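Local coordinates for protein probable thiol peroxidase (Chromobacterium violaceum, PDB 3KEB) that is probably a peroxidase of the thiol peroxidase type, belonging to the redoxin family with its thioredoxin-like fold, at residues Pro29-Val34 against Ala41-Phe46. Residues are numbered along the deposited sequence; the frame is centred on the assembly and turned at random. Where two conformers were deposited one is given.
Sequences PSFMLV and AALESF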
# COMPACT_ATOMS: atom_id res chain seq x y z
N PRO A 29 10.09 -7.45 18.01
CA PRO A 29 10.66 -6.14 17.64
C PRO A 29 9.61 -5.05 17.66
O PRO A 29 8.45 -5.31 17.34
CB PRO A 29 11.18 -6.36 16.19
CG PRO A 29 11.50 -7.82 16.13
CD PRO A 29 10.31 -8.44 16.95
N SER A 30 10.03 -3.84 18.04
CA SER A 30 9.15 -2.72 18.06
C SER A 30 8.72 -2.43 16.64
O SER A 30 9.39 -2.79 15.68
CB SER A 30 9.83 -1.50 18.68
OG SER A 30 10.90 -1.12 17.84
N PHE A 31 7.56 -1.83 16.50
CA PHE A 31 7.12 -1.36 15.19
C PHE A 31 6.40 -0.02 15.33
O PHE A 31 5.87 0.30 16.41
CB PHE A 31 6.30 -2.44 14.44
CG PHE A 31 5.03 -2.90 15.11
CD1 PHE A 31 4.91 -4.24 15.52
CD2 PHE A 31 3.91 -2.08 15.23
CE1 PHE A 31 3.74 -4.71 16.08
CE2 PHE A 31 2.72 -2.53 15.84
CZ PHE A 31 2.62 -3.84 16.24
N MSE A 32 6.40 0.73 14.24
CA MSE A 32 5.66 2.00 14.10
C MSE A 32 4.87 1.88 12.81
O MSE A 32 5.44 2.12 11.75
CB MSE A 32 6.64 3.16 13.93
CG MSE A 32 7.49 3.44 15.15
SE MSE A 32 8.81 4.90 14.90
CE MSE A 32 9.52 4.44 13.12
N LEU A 33 3.61 1.48 12.88
CA LEU A 33 2.79 1.23 11.71
C LEU A 33 1.62 2.21 11.71
O LEU A 33 1.54 3.07 12.58
CB LEU A 33 2.28 -0.23 11.72
CG LEU A 33 3.44 -1.24 11.63
CD1 LEU A 33 2.91 -2.65 11.79
CD2 LEU A 33 4.19 -1.09 10.29
N VAL A 34 0.74 2.09 10.71
CA VAL A 34 -0.45 2.91 10.68
C VAL A 34 -1.65 2.03 10.39
O VAL A 34 -1.62 1.16 9.55
CB VAL A 34 -0.32 4.09 9.69
CG1 VAL A 34 0.13 3.61 8.39
CG2 VAL A 34 -1.63 4.86 9.57
N ALA A 41 0.18 3.12 15.11
CA ALA A 41 0.00 1.83 15.81
C ALA A 41 1.39 1.35 16.22
O ALA A 41 2.29 1.24 15.38
CB ALA A 41 -0.63 0.79 14.91
N ALA A 42 1.59 1.12 17.51
CA ALA A 42 2.83 0.53 18.00
C ALA A 42 2.46 -0.70 18.83
O ALA A 42 1.27 -0.98 19.07
CB ALA A 42 3.62 1.58 18.85
N LEU A 43 3.46 -1.46 19.28
CA LEU A 43 3.19 -2.57 20.22
C LEU A 43 2.38 -2.13 21.42
O LEU A 43 1.40 -2.76 21.79
CB LEU A 43 4.51 -3.18 20.73
CG LEU A 43 5.06 -4.26 19.83
CD1 LEU A 43 6.39 -4.79 20.41
CD2 LEU A 43 4.06 -5.37 19.65
N GLU A 44 2.74 -0.97 21.95
CA GLU A 44 1.99 -0.38 23.08
C GLU A 44 0.54 -0.14 22.79
O GLU A 44 -0.23 0.01 23.71
CB GLU A 44 2.61 0.96 23.50
CG GLU A 44 3.99 0.82 24.12
CD GLU A 44 5.02 0.21 23.18
OE1 GLU A 44 5.07 0.59 21.96
OE2 GLU A 44 5.77 -0.67 23.66
N SER A 45 0.15 -0.06 21.52
CA SER A 45 -1.26 0.09 21.19
C SER A 45 -2.06 -1.14 21.56
O SER A 45 -3.28 -1.07 21.54
CB SER A 45 -1.46 0.28 19.68
OG SER A 45 -0.71 1.35 19.22
N PHE A 46 -1.38 -2.28 21.74
CA PHE A 46 -1.99 -3.57 22.03
C PHE A 46 -1.45 -4.05 23.36
O PHE A 46 -0.93 -5.15 23.49
CB PHE A 46 -1.66 -4.56 20.91
CG PHE A 46 -1.94 -4.02 19.55
CD1 PHE A 46 -3.24 -3.91 19.10
CD2 PHE A 46 -0.92 -3.52 18.76
CE1 PHE A 46 -3.53 -3.37 17.87
CE2 PHE A 46 -1.21 -3.00 17.50
CZ PHE A 46 -2.52 -2.91 17.08
O HOH W 1 6.37 -0.64 19.05
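F31 and L43 meet at about a right angle on the buried side of this hairpin, CE1 of F31 lying 3.6 Å from CD2 of L43. CG of F31, held between its own backbone N and carbonyl carbon (chi1 61°), starts a ring that reaches A41, A42 and L43. L43 N lies over one face of the ring, while A41 O approaches the edge in plane, 3.7 Å from CD2 of F31. F46 CE2 also lies near the ring plane, but 4.1 Å from CZ of F31; L111 and F119 touch the ring too. Beside this cluster, L33 and A41 form an antiparallel hydrogen-bonded pair. L33 N reaches A41 O in a nearly straight bond of 2.8 Å, whereas the return bond from A41 N to L33 O is more bent, at 153°. The other side is looser: M32 is exposed, and where the strands diverge a water accepts from both F31 N and L43 N, bridging the backbones, with a weak link to E44 OE1. S45 OG accepts from A42 N at 2.9 Å. This beta hairpin, its V34 backbone-bonded to S112 of strand 109-112, puts strand 40-42 at one edge of the mixed sheet of a thioredoxin-like redoxin fold.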